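Local coordinates for sulfide-quinone reductase (Aquifex aeolicus, PDB 3HYW), which oxidises hydrogen sulfide with the help of FAD and passes the electrons to a membrane quinone, building up polysulfur as the product, at residues Gly51-Glu56 / Ala384-Phe389; Thr87-Thr90 / Lys94-Glu97; Val406-Ile409 / Val413-Ile416; Thr186-Pro189 / His193-Val196; Glu138-Pro143 / Arg174-Lys179. All blocks are in the same frame, centred on the assembly; numbering follows the deposited sequence.

Contact 1 (Gly51-Glu56 / Ala384-Phe389); sequences GWRKFE and AFEKYF. With DCQ (2-decyl-5,6-dimethoxy-3-methylcyclohexa-2,5-diene-1,4-dione), chain H.
Next to the quinone pocket, on the helix that carries F385, a salt bridge joins R53 to E386. The arginine grips the carboxylate side-on. NH1 of R53 gives a bond of 2.7 Å to OE1 of E386, lying close to the guanidinium plane. NE of R53 bonds OE2 of E386 at 2.9 Å, on the syn lone pair, with the acceptor tilted out of the guanidinium plane. A second bond from NE of R53 to OE1 of E386 is weak. The two flat groups are not coplanar; their planes differ by 36°. The third nitrogen is also tied: NH2 of R53 bonds O of W52 at 3.2 Å, with NH2 well above the carbonyl plane of W52, which helps fix the rotation of the guanidinium.

R53 lies in the loop that follows helix 45-50, where G51 ends the helix in a Schellman motif. E386 lies on helix 376-395, and its extended chain runs straight out from the helix. The E386 side chain touches F41, A44 and I58. One face of the F385 ring lies over the quinone head, and CE2 of F385 is 3.3 Å from C3M of the decylubiquinone. F389 CB lies against the opposite face of the F385 ring. OH of Y388 is hydrogen-bonded to E403, which is, like F385, a residue of the quinone pocket.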
# COMPACT_ATOMS: atom_id res chain seq x y z
N GLY A 51 20.24 -8.82 -25.53
CA GLY A 51 20.70 -9.85 -26.45
C GLY A 51 19.57 -10.76 -26.88
O GLY A 51 19.80 -11.86 -27.39
N TRP A 52 18.33 -10.29 -26.67
CA TRP A 52 17.15 -11.08 -26.97
C TRP A 52 16.63 -10.80 -28.38
O TRP A 52 15.63 -11.38 -28.81
CB TRP A 52 16.05 -10.82 -25.93
CG TRP A 52 16.40 -11.22 -24.51
CD1 TRP A 52 17.49 -11.94 -24.10
CD2 TRP A 52 15.63 -10.96 -23.33
NE1 TRP A 52 17.46 -12.11 -22.73
CE2 TRP A 52 16.32 -11.53 -22.24
CE3 TRP A 52 14.42 -10.29 -23.10
CZ2 TRP A 52 15.84 -11.44 -20.93
CZ3 TRP A 52 13.94 -10.21 -21.79
CH2 TRP A 52 14.66 -10.79 -20.72
N ARG A 53 17.30 -9.89 -29.09
CA ARG A 53 16.99 -9.59 -30.48
C ARG A 53 18.27 -9.44 -31.28
O ARG A 53 19.31 -9.07 -30.73
CB ARG A 53 16.19 -8.28 -30.62
CG ARG A 53 14.83 -8.25 -29.94
CD ARG A 53 13.81 -9.21 -30.55
NE ARG A 53 12.49 -8.90 -30.02
CZ ARG A 53 11.99 -9.40 -28.89
NH1 ARG A 53 10.77 -9.03 -28.49
NH2 ARG A 53 12.69 -10.25 -28.15
N LYS A 54 18.18 -9.72 -32.58
CA LYS A 54 19.21 -9.32 -33.55
C LYS A 54 18.75 -8.02 -34.18
O LYS A 54 17.55 -7.82 -34.40
CB LYS A 54 19.37 -10.39 -34.64
CG LYS A 54 19.96 -11.70 -34.18
CD LYS A 54 19.90 -12.73 -35.32
CE LYS A 54 20.52 -14.07 -34.93
NZ LYS A 54 19.80 -14.74 -33.80
N PHE A 55 19.70 -7.13 -34.48
CA PHE A 55 19.38 -5.81 -35.04
C PHE A 55 18.51 -5.90 -36.31
O PHE A 55 17.55 -5.14 -36.46
CB PHE A 55 20.65 -5.01 -35.32
CG PHE A 55 20.41 -3.72 -36.07
CD1 PHE A 55 20.64 -3.65 -37.44
CD2 PHE A 55 19.94 -2.59 -35.40
CE1 PHE A 55 20.43 -2.46 -38.14
CE2 PHE A 55 19.72 -1.40 -36.10
CZ PHE A 55 19.97 -1.33 -37.46
N GLU A 56 18.84 -6.83 -37.19
CA GLU A 56 18.13 -6.94 -38.47
C GLU A 56 16.69 -7.43 -38.32
O GLU A 56 15.88 -7.29 -39.23
CB GLU A 56 18.95 -7.76 -39.47
CG GLU A 56 20.31 -7.11 -39.77
CD GLU A 56 21.14 -7.82 -40.83
OE1 GLU A 56 20.79 -8.95 -41.25
OE2 GLU A 56 22.17 -7.24 -41.24
N ALA A 384 3.94 -9.76 -30.14
CA ALA A 384 3.02 -9.73 -31.28
C ALA A 384 2.96 -8.34 -31.91
O ALA A 384 3.03 -8.22 -33.13
CB ALA A 384 1.64 -10.23 -30.89
N PHE A 385 2.86 -7.30 -31.07
CA PHE A 385 2.82 -5.93 -31.57
C PHE A 385 4.09 -5.52 -32.33
O PHE A 385 4.01 -4.82 -33.34
CB PHE A 385 2.52 -4.92 -30.45
CG PHE A 385 2.39 -3.52 -30.96
CD1 PHE A 385 1.27 -3.14 -31.69
CD2 PHE A 385 3.42 -2.60 -30.78
CE1 PHE A 385 1.16 -1.85 -32.20
CE2 PHE A 385 3.31 -1.31 -31.28
CZ PHE A 385 2.18 -0.94 -31.99
N GLU A 386 5.24 -5.96 -31.83
CA GLU A 386 6.52 -5.77 -32.50
C GLU A 386 6.48 -6.30 -33.94
O GLU A 386 6.79 -5.56 -34.88
CB GLU A 386 7.62 -6.46 -31.69
CG GLU A 386 9.01 -6.38 -32.28
CD GLU A 386 10.01 -7.21 -31.51
OE1 GLU A 386 10.01 -7.13 -30.26
OE2 GLU A 386 10.78 -7.95 -32.16
N LYS A 387 6.06 -7.55 -34.11
CA LYS A 387 5.94 -8.16 -35.44
C LYS A 387 4.96 -7.38 -36.33
O LYS A 387 5.24 -7.10 -37.50
CB LYS A 387 5.51 -9.63 -35.34
CG LYS A 387 6.42 -10.49 -34.44
CD LYS A 387 7.84 -10.54 -34.99
CE LYS A 387 8.80 -11.23 -34.04
NZ LYS A 387 10.19 -11.24 -34.62
N TYR A 388 3.83 -7.00 -35.74
CA TYR A 388 2.79 -6.23 -36.42
C TYR A 388 3.25 -4.84 -36.88
O TYR A 388 3.00 -4.47 -38.02
CB TYR A 388 1.53 -6.13 -35.55
CG TYR A 388 0.44 -5.20 -36.09
CD1 TYR A 388 -0.21 -5.48 -37.29
CD2 TYR A 388 0.06 -4.06 -35.38
CE1 TYR A 388 -1.21 -4.64 -37.79
CE2 TYR A 388 -0.95 -3.21 -35.86
CZ TYR A 388 -1.57 -3.51 -37.07
OH TYR A 388 -2.57 -2.68 -37.56
N PHE A 389 3.92 -4.09 -36.01
CA PHE A 389 4.38 -2.76 -36.40
C PHE A 389 5.43 -2.81 -37.50
O PHE A 389 5.36 -2.02 -38.45
CB PHE A 389 4.89 -1.94 -35.20
CG PHE A 389 4.90 -0.46 -35.47
CD1 PHE A 389 6.04 0.17 -35.99
CD2 PHE A 389 3.77 0.30 -35.24
CE1 PHE A 389 6.04 1.54 -36.26
CE2 PHE A 389 3.75 1.67 -35.51
CZ PHE A 389 4.89 2.29 -36.02
O2 DCQ H . 1.36 2.42 -30.20
C2 DCQ H . 0.80 1.31 -29.65
C3 DCQ H . 1.47 0.64 -28.63
O3 DCQ H . 2.67 1.12 -28.17
C3M DCQ H . 3.92 0.76 -28.75
C4 DCQ H . 0.90 -0.49 -28.07
O4 DCQ H . 1.56 -1.15 -27.05
C4M DCQ H . 2.25 -2.37 -27.28
C5 DCQ H . -0.32 -0.97 -28.53
O5 DCQ H . -0.86 -2.08 -27.97
C1 DCQ H . -0.43 0.83 -30.12
C1M DCQ H . -1.13 1.58 -31.24
C6 DCQ H . -0.99 -0.31 -29.56
C7 DCQ H . -2.33 -0.84 -30.05
C8 DCQ H . -2.16 -2.10 -30.89
C9 DCQ H . -3.12 -2.10 -32.07
C10 DCQ H . -4.08 -3.29 -32.02
C11 DCQ H . -3.78 -4.27 -33.15
C12 DCQ H . -5.05 -4.67 -33.89
C13 DCQ H . -5.48 -6.09 -33.51
C14 DCQ H . -6.47 -6.65 -34.52
C15 DCQ H . -7.07 -7.97 -34.04
C16 DCQ H . -7.54 -8.80 -35.22

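Contact 2 (Thr87-Thr90 / Lys94-Glu97); sequences TVTT and KKIE
OG1 of T89 accepts a hydrogen bond of 2.9 Å from NZ of K95. The lysine bends at chi2 (-87°), which turns its chain over the threonine and brings CD of K95 to 3.2 Å from OG1 of T89. The same NZ gives a second bond to a water, which is 2.7 Å from OG1 of T87. The ammonium is therefore held between two threonines of one strand, directly and through water. A valine in place of T89 would probably leave the K95 ammonium without its direct partner on the neighbouring strand and freer to swing into solvent.

The two segments form a beta hairpin, and strand 87-90 is the middle one of a three-stranded antiparallel sheet. Between the two hairpin strands, V88 and I96 are the hydrogen-bonded pair: N of V88 to O of I96 and N of I96 to O of V88 both measure 2.8 Å. N of T90 adds a bond of 3.0 Å to O of K94. T87 with E97 and T89 with K95 are non-hydrogen-bonded pairs. Their side chains share a face, where CG2 of T87 touches OE1 of E97 at 3.5 Å. V88 and I96 point to the other face, against strand 4-8 of the FAD-binding sheet. There CD1 of I96 meets CG2 of T90 at 3.7 Å, the two side chains crossing at about a right angle.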
# COMPACT_ATOMS: atom_id res chain seq x y z
N THR A 87 12.71 26.22 -46.64
CA THR A 87 13.76 25.30 -47.08
C THR A 87 14.38 24.50 -45.94
O THR A 87 14.38 24.92 -44.78
CB THR A 87 14.91 26.03 -47.80
OG1 THR A 87 15.46 27.01 -46.92
CG2 THR A 87 14.43 26.69 -49.09
N VAL A 88 14.90 23.33 -46.30
CA VAL A 88 15.72 22.51 -45.42
C VAL A 88 17.06 22.30 -46.12
O VAL A 88 17.11 22.06 -47.34
CB VAL A 88 15.06 21.14 -45.12
CG1 VAL A 88 15.89 20.33 -44.12
CG2 VAL A 88 13.65 21.33 -44.59
N THR A 89 18.15 22.40 -45.36
CA THR A 89 19.48 22.14 -45.89
C THR A 89 20.07 20.93 -45.19
O THR A 89 20.03 20.83 -43.97
CB THR A 89 20.41 23.36 -45.72
OG1 THR A 89 19.69 24.56 -46.05
CG2 THR A 89 21.64 23.24 -46.62
N THR A 90 20.63 20.01 -45.98
CA THR A 90 21.26 18.81 -45.43
C THR A 90 22.73 19.06 -45.11
O THR A 90 23.28 20.10 -45.47
CB THR A 90 21.10 17.59 -46.37
OG1 THR A 90 21.77 17.85 -47.61
CG2 THR A 90 19.64 17.28 -46.63
N LYS A 94 22.83 20.19 -49.59
CA LYS A 94 21.68 20.11 -50.49
C LYS A 94 20.48 20.91 -49.95
O LYS A 94 20.08 20.73 -48.80
CB LYS A 94 21.29 18.65 -50.74
CG LYS A 94 20.14 18.46 -51.71
CD LYS A 94 19.69 17.00 -51.78
CE LYS A 94 18.60 16.82 -52.84
NZ LYS A 94 19.01 17.36 -54.17
N LYS A 95 19.93 21.79 -50.78
CA LYS A 95 18.77 22.61 -50.41
C LYS A 95 17.49 21.99 -50.93
O LYS A 95 17.33 21.80 -52.14
CB LYS A 95 18.90 24.03 -50.95
CG LYS A 95 19.95 24.89 -50.26
CD LYS A 95 19.39 25.61 -49.03
CE LYS A 95 20.35 26.70 -48.57
NZ LYS A 95 20.02 27.19 -47.20
N ILE A 96 16.57 21.69 -50.02
CA ILE A 96 15.29 21.10 -50.36
C ILE A 96 14.17 22.07 -49.98
O ILE A 96 14.06 22.47 -48.81
CB ILE A 96 15.10 19.73 -49.66
CG1 ILE A 96 16.21 18.77 -50.09
CG2 ILE A 96 13.75 19.12 -50.01
CD1 ILE A 96 16.88 18.06 -48.95
N GLU A 97 13.37 22.46 -50.96
CA GLU A 97 12.26 23.38 -50.73
C GLU A 97 11.02 22.59 -50.35
O GLU A 97 10.85 21.45 -50.78
CB GLU A 97 12.02 24.23 -51.98
CG GLU A 97 11.41 25.59 -51.70
CD GLU A 97 11.98 26.67 -52.60
OE1 GLU A 97 13.07 27.18 -52.27
OE2 GLU A 97 11.34 27.00 -53.62
O HOH W 1 17.57 28.48 -47.68

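Contact 3 (Val406-Ile409 / Val413-Ile416); sequences VLEI and VHPI. With DCQ (2-decyl-5,6-dimethoxy-3-methylcyclohexa-2,5-diene-1,4-dione), chain H.
The decylubiquinone pocket is lined on one side by helix 401-411, and here the chain folds back along that helix as it leaves it. CG1 of V413 lies 3.6 Å from CB of L407, the two side chains meeting obliquely. The same methyl is also close to O of L407, at 3.1 Å. The backbones are joined by N of V413 to O of L407, a nearly straight bond but weak at 3.5 Å.

NE2 of H414 is 4.0 Å from CD of E408, with the carboxylate and ring planes 25° apart. E408 stretches out with CG anti to the backbone nitrogen (chi1 -167°), which brings its CG and CD to the NE2 end of the imidazole, the two side chains crossing at a slant. Any attraction between the two would depend on the charge of the histidine.

The quinone tail runs past the same helix. CD1 of L407 is 3.8 Å from C7 of the decylubiquinone. CG2 of V406 is 3.8 Å from C14 of the decylubiquinone. L407 also packs on I346, a quinone-binding residue, and V413 touches S344. The side chains of P415 and I416 pack on helix 314-332. The arrangement is a helix end with its return loop: V406 and L407 turn an apolar face to the quinone tail, in a monotopic membrane protein, and the loop packs behind L407.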
# COMPACT_ATOMS: atom_id res chain seq x y z
N VAL A 406 -10.68 -1.78 -34.17
CA VAL A 406 -10.37 -2.72 -33.09
C VAL A 406 -10.06 -2.00 -31.77
O VAL A 406 -10.51 -2.43 -30.70
CB VAL A 406 -9.21 -3.68 -33.50
CG1 VAL A 406 -8.71 -4.48 -32.31
CG2 VAL A 406 -9.68 -4.63 -34.61
N LEU A 407 -9.30 -0.91 -31.85
CA LEU A 407 -9.01 -0.07 -30.69
C LEU A 407 -10.28 0.55 -30.12
O LEU A 407 -10.40 0.70 -28.90
CB LEU A 407 -8.00 1.02 -31.07
CG LEU A 407 -6.52 0.93 -30.67
CD1 LEU A 407 -6.06 -0.46 -30.27
CD2 LEU A 407 -5.62 1.52 -31.76
N GLU A 408 -11.20 0.92 -31.00
CA GLU A 408 -12.51 1.45 -30.60
C GLU A 408 -13.30 0.37 -29.85
O GLU A 408 -13.85 0.64 -28.78
CB GLU A 408 -13.28 1.95 -31.83
CG GLU A 408 -14.52 2.81 -31.56
CD GLU A 408 -15.33 3.11 -32.83
OE1 GLU A 408 -14.73 3.47 -33.87
OE2 GLU A 408 -16.58 2.99 -32.78
N ILE A 409 -13.32 -0.85 -30.39
CA ILE A 409 -14.07 -1.97 -29.79
C ILE A 409 -13.54 -2.35 -28.40
O ILE A 409 -14.31 -2.51 -27.46
CB ILE A 409 -14.10 -3.24 -30.71
CG1 ILE A 409 -14.67 -2.91 -32.09
CG2 ILE A 409 -14.94 -4.34 -30.09
CD1 ILE A 409 -14.46 -4.01 -33.14
N VAL A 413 -11.21 3.90 -27.77
CA VAL A 413 -10.33 4.99 -28.22
C VAL A 413 -10.67 5.50 -29.62
O VAL A 413 -10.95 4.72 -30.54
CB VAL A 413 -8.81 4.63 -28.06
CG1 VAL A 413 -8.57 3.15 -28.22
CG2 VAL A 413 -7.91 5.43 -29.03
N HIS A 414 -10.71 6.82 -29.74
CA HIS A 414 -10.77 7.51 -31.02
C HIS A 414 -9.47 8.30 -31.09
O HIS A 414 -9.19 9.08 -30.18
CB HIS A 414 -11.98 8.45 -31.10
CG HIS A 414 -13.30 7.74 -31.00
ND1 HIS A 414 -13.86 7.35 -29.80
CD2 HIS A 414 -14.19 7.38 -31.96
CE1 HIS A 414 -15.02 6.77 -30.02
NE2 HIS A 414 -15.25 6.77 -31.33
N PRO A 415 -8.66 8.08 -32.14
CA PRO A 415 -7.29 8.62 -32.16
C PRO A 415 -7.17 10.14 -32.33
O PRO A 415 -6.23 10.74 -31.80
CB PRO A 415 -6.64 7.89 -33.33
CG PRO A 415 -7.78 7.50 -34.23
CD PRO A 415 -8.97 7.28 -33.34
N ILE A 416 -8.10 10.74 -33.06
CA ILE A 416 -8.06 12.18 -33.33
C ILE A 416 -9.45 12.78 -33.17
O ILE A 416 -10.46 12.08 -33.28
CB ILE A 416 -7.47 12.52 -34.74
CG1 ILE A 416 -8.35 11.96 -35.87
CG2 ILE A 416 -6.03 12.00 -34.86
CD1 ILE A 416 -7.84 12.30 -37.28
O2 DCQ H . 1.36 2.42 -30.20
C2 DCQ H . 0.80 1.31 -29.65
C3 DCQ H . 1.47 0.64 -28.63
O3 DCQ H . 2.67 1.12 -28.17
C3M DCQ H . 3.92 0.76 -28.75
C4 DCQ H . 0.90 -0.49 -28.07
O4 DCQ H . 1.56 -1.15 -27.05
C4M DCQ H . 2.25 -2.37 -27.28
C5 DCQ H . -0.32 -0.97 -28.53
O5 DCQ H . -0.86 -2.08 -27.97
C1 DCQ H . -0.43 0.83 -30.12
C1M DCQ H . -1.13 1.58 -31.24
C6 DCQ H . -0.99 -0.31 -29.56
C7 DCQ H . -2.33 -0.84 -30.05
C8 DCQ H . -2.16 -2.10 -30.89
C9 DCQ H . -3.12 -2.10 -32.07
C10 DCQ H . -4.08 -3.29 -32.02
C11 DCQ H . -3.78 -4.27 -33.15
C12 DCQ H . -5.05 -4.67 -33.89
C13 DCQ H . -5.48 -6.09 -33.51
C14 DCQ H . -6.47 -6.65 -34.52
C15 DCQ H . -7.07 -7.97 -34.04
C16 DCQ H . -7.54 -8.80 -35.22

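Contact 4 (Thr186-Pro189 / His193-Val196); sequences TSEP and HFGV
The imidazole of H193 has P189 over one face, and H193 also meets Y190 edge-to-face. CD of P189 sits 3.7 Å from the ring centroid of H193 and 17° off the ring normal, a CH-pi contact. CG of P189 comes to 3.4 Å from CD2 of H193. With chi1 at -180°, H193 turns one ring face to the proline. ND1 of H193 accepts a bond of 3.0 Å from N of G195, and NE2 of H193 is hydrogen-bonded to OE2 of E302.

E188 slides past H193 in the opposite direction, its carboxylate plane steep to the ring. OE2 of E188 takes N of F194 at 2.7 Å, on the anti side and almost straight at 170°. OE1 of E188 receives OG1 of T186 at 2.7 Å, on its anti lone pair, and bonds OH of Y161. OG1 of T186 accepts from N of E188, an ST turn. Cutting E188 back to an alanine would remove both oxygens, which would probably leave the F194 amide and the hydroxyls of T186 and Y161 without this carboxylate and let the turn shift.

H193 to V196 form a type I' turn, closed by N of V196 on O of H193. It presents F194 to the octathiocane. F194 meets Y161 and F358 edge-to-face. The loop runs from strand 182-185 toward helix 202-212, with T186 and S187 against strand 146-150.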
# COMPACT_ATOMS: atom_id res chain seq x y z
N THR A 186 15.50 6.74 -9.23
CA THR A 186 14.74 7.57 -10.16
C THR A 186 14.47 9.00 -9.68
O THR A 186 14.37 9.27 -8.47
CB THR A 186 13.41 6.86 -10.56
OG1 THR A 186 12.70 7.68 -11.50
CG2 THR A 186 12.53 6.58 -9.33
N SER A 187 14.37 9.91 -10.65
CA SER A 187 13.93 11.28 -10.44
C SER A 187 12.43 11.37 -10.15
O SER A 187 11.96 12.36 -9.58
CB SER A 187 14.29 12.13 -11.66
OG SER A 187 14.04 11.42 -12.87
N GLU A 188 11.67 10.34 -10.54
CA GLU A 188 10.24 10.26 -10.20
C GLU A 188 10.05 10.43 -8.70
O GLU A 188 10.87 9.93 -7.92
CB GLU A 188 9.67 8.90 -10.59
CG GLU A 188 9.53 8.63 -12.07
CD GLU A 188 9.41 7.14 -12.30
OE1 GLU A 188 10.42 6.43 -12.14
OE2 GLU A 188 8.29 6.67 -12.59
N PRO A 189 8.97 11.12 -8.29
CA PRO A 189 8.69 11.31 -6.87
C PRO A 189 8.34 9.98 -6.20
O PRO A 189 8.49 9.85 -4.99
CB PRO A 189 7.47 12.24 -6.87
CG PRO A 189 6.82 12.03 -8.21
CD PRO A 189 7.96 11.78 -9.15
N HIS A 193 5.44 6.54 -11.36
CA HIS A 193 4.98 7.88 -11.73
C HIS A 193 5.02 8.07 -13.24
O HIS A 193 4.08 8.61 -13.83
CB HIS A 193 5.84 8.95 -11.03
CG HIS A 193 5.44 10.36 -11.35
ND1 HIS A 193 5.89 11.03 -12.47
CD2 HIS A 193 4.67 11.24 -10.66
CE1 HIS A 193 5.39 12.25 -12.47
NE2 HIS A 193 4.65 12.41 -11.39
N PHE A 194 6.13 7.65 -13.86
CA PHE A 194 6.30 7.63 -15.33
C PHE A 194 6.31 9.00 -16.03
O PHE A 194 6.25 9.07 -17.25
CB PHE A 194 5.25 6.74 -16.01
CG PHE A 194 5.21 5.31 -15.52
CD1 PHE A 194 6.39 4.57 -15.36
CD2 PHE A 194 3.99 4.69 -15.26
CE1 PHE A 194 6.35 3.24 -14.92
CE2 PHE A 194 3.93 3.36 -14.83
CZ PHE A 194 5.11 2.63 -14.66
N GLY A 195 6.38 10.08 -15.26
CA GLY A 195 6.23 11.42 -15.83
C GLY A 195 4.78 11.75 -16.19
O GLY A 195 4.52 12.69 -16.94
N VAL A 196 3.84 10.98 -15.66
CA VAL A 196 2.41 11.20 -15.94
C VAL A 196 1.54 11.26 -14.68
O VAL A 196 0.30 11.27 -14.78
CB VAL A 196 1.83 10.13 -16.93
CG1 VAL A 196 2.60 10.14 -18.24
CG2 VAL A 196 1.85 8.75 -16.31

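Contact 5 (Glu138-Pro143 / Arg174-Lys179); sequences ELYANP and RGIRYK
This is a surface packing contact between two helix ends, away from the active site, built on a cation-pi stack. The guanidinium of R174 lies flat on one face of the Y140 ring, with centres 3.9 Å apart and planes at 9°. It is shifted off-centre: CZ of R174 is closest to CD1 of Y140, at 3.4 Å. CD of R174 adds a CH-pi contact over the same face. The arginine chain is extended from CG to NE. NE is salt-bridged to E170, which helps hold the guanidinium in place.

Further along the chain, CD1 of I176 reaches CA of Y140 at 3.8 Å. CB of P143 meets CB of K179, also at 3.8 Å, the side chains side by side. G175 ends helix 158-173 in a Schellman motif. Y140, near the end of helix 126-141, packs on L167 and L171 of helix 158-173. On segment 174-179, the backbone of Y178 bonds E368 and R429, and its ring makes a cation-pi contact with R342, all of a neighbouring subunit.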
# COMPACT_ATOMS: atom_id res chain seq x y z
N GLU A 138 29.97 -8.99 -19.27
CA GLU A 138 30.97 -8.77 -18.22
C GLU A 138 30.37 -8.86 -16.81
O GLU A 138 31.05 -9.29 -15.87
CB GLU A 138 31.64 -7.41 -18.44
CG GLU A 138 32.81 -7.09 -17.51
CD GLU A 138 33.30 -5.64 -17.64
OE1 GLU A 138 32.91 -4.95 -18.61
OE2 GLU A 138 34.09 -5.20 -16.77
N LEU A 139 29.11 -8.46 -16.66
CA LEU A 139 28.41 -8.57 -15.38
C LEU A 139 28.10 -10.02 -15.00
O LEU A 139 28.24 -10.41 -13.84
CB LEU A 139 27.13 -7.73 -15.38
CG LEU A 139 26.20 -7.90 -14.18
CD1 LEU A 139 26.77 -7.21 -12.93
CD2 LEU A 139 24.81 -7.39 -14.51
N TYR A 140 27.68 -10.82 -15.98
CA TYR A 140 27.38 -12.23 -15.75
C TYR A 140 28.64 -13.01 -15.36
O TYR A 140 28.59 -13.91 -14.52
CB TYR A 140 26.73 -12.88 -16.99
CG TYR A 140 25.56 -12.13 -17.60
CD1 TYR A 140 25.46 -11.97 -18.98
CD2 TYR A 140 24.54 -11.59 -16.80
CE1 TYR A 140 24.39 -11.29 -19.56
CE2 TYR A 140 23.46 -10.90 -17.37
CZ TYR A 140 23.39 -10.76 -18.75
OH TYR A 140 22.34 -10.10 -19.32
N ALA A 141 29.76 -12.66 -16.00
CA ALA A 141 31.06 -13.26 -15.72
C ALA A 141 31.56 -12.89 -14.32
O ALA A 141 32.04 -13.75 -13.59
CB ALA A 141 32.07 -12.82 -16.78
N ASN A 142 31.42 -11.61 -13.97
CA ASN A 142 31.85 -11.11 -12.67
C ASN A 142 30.72 -10.34 -11.98
O ASN A 142 30.67 -9.11 -12.06
CB ASN A 142 33.11 -10.26 -12.81
CG ASN A 142 34.31 -11.08 -13.25
OD1 ASN A 142 34.82 -11.91 -12.50
ND2 ASN A 142 34.77 -10.84 -14.48
N PRO A 143 29.81 -11.07 -11.30
CA PRO A 143 28.62 -10.47 -10.71
C PRO A 143 28.93 -9.45 -9.60
O PRO A 143 29.85 -9.65 -8.82
CB PRO A 143 27.86 -11.67 -10.14
CG PRO A 143 28.90 -12.71 -9.93
CD PRO A 143 29.87 -12.52 -11.05
N ARG A 174 20.10 -17.45 -15.43
CA ARG A 174 21.50 -17.86 -15.30
C ARG A 174 21.83 -18.38 -13.90
O ARG A 174 22.94 -18.87 -13.65
CB ARG A 174 22.43 -16.69 -15.68
CG ARG A 174 22.40 -16.33 -17.16
CD ARG A 174 23.14 -15.02 -17.43
NE ARG A 174 23.22 -14.72 -18.86
CZ ARG A 174 24.24 -15.05 -19.65
NH1 ARG A 174 25.30 -15.69 -19.17
NH2 ARG A 174 24.21 -14.72 -20.94
N GLY A 175 20.86 -18.28 -12.99
CA GLY A 175 21.01 -18.75 -11.61
C GLY A 175 22.01 -17.96 -10.79
O GLY A 175 22.61 -18.49 -9.86
N ILE A 176 22.19 -16.68 -11.13
CA ILE A 176 23.16 -15.82 -10.45
C ILE A 176 22.54 -14.55 -9.84
O ILE A 176 23.26 -13.62 -9.47
CB ILE A 176 24.36 -15.45 -11.38
CG1 ILE A 176 23.87 -14.73 -12.64
CG2 ILE A 176 25.19 -16.69 -11.71
CD1 ILE A 176 24.95 -13.94 -13.37
N ARG A 177 21.21 -14.52 -9.73
CA ARG A 177 20.51 -13.37 -9.15
C ARG A 177 20.87 -13.16 -7.67
O ARG A 177 20.91 -12.03 -7.18
CB ARG A 177 18.99 -13.48 -9.36
CG ARG A 177 18.16 -12.33 -8.75
CD ARG A 177 18.46 -10.98 -9.41
NE ARG A 177 18.90 -9.99 -8.42
CZ ARG A 177 18.11 -9.18 -7.72
NH1 ARG A 177 16.80 -9.19 -7.89
NH2 ARG A 177 18.65 -8.33 -6.86
N TYR A 178 21.16 -14.25 -6.96
CA TYR A 178 21.57 -14.17 -5.55
C TYR A 178 22.96 -13.54 -5.36
O TYR A 178 23.37 -13.25 -4.24
CB TYR A 178 21.46 -15.54 -4.86
CG TYR A 178 22.63 -16.48 -5.10
CD1 TYR A 178 23.53 -16.78 -4.07
CD2 TYR A 178 22.83 -17.07 -6.35
CE1 TYR A 178 24.59 -17.64 -4.27
CE2 TYR A 178 23.90 -17.94 -6.56
CZ TYR A 178 24.77 -18.22 -5.52
OH TYR A 178 25.83 -19.07 -5.72
N LYS A 179 23.68 -13.35 -6.47
CA LYS A 179 24.99 -12.70 -6.45
C LYS A 179 24.93 -11.24 -6.90
O LYS A 179 25.92 -10.52 -6.82
CB LYS A 179 25.98 -13.46 -7.34
CG LYS A 179 26.22 -14.91 -6.95
CD LYS A 179 27.60 -15.38 -7.42
CE LYS A 179 27.81 -16.87 -7.17
NZ LYS A 179 26.92 -17.72 -8.04

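Overall arrangement
Contact 4 is buried near the polysulfur site, and contact 2 is mostly buried but far out on the opposite side of the chain's centre. Contacts 1 and 3 are partly buried; contact 5 lies at the surface, with Y178 of its second segment touching a neighbouring subunit. Contacts 1 and 3 touch the same quinone from helices 376-395 and 401-411, nearest atoms about 8 Å apart. Their chemistry differs: an ion pair on the helix that carries F385, apolar packing beside the tail. Contact 2 rests on backbone pairing and contact 4 on a buried carboxylate holding a turn. Contact 5 stacks an arginine on a tyrosine; E170 bonds both its R174 and W52 of contact 1.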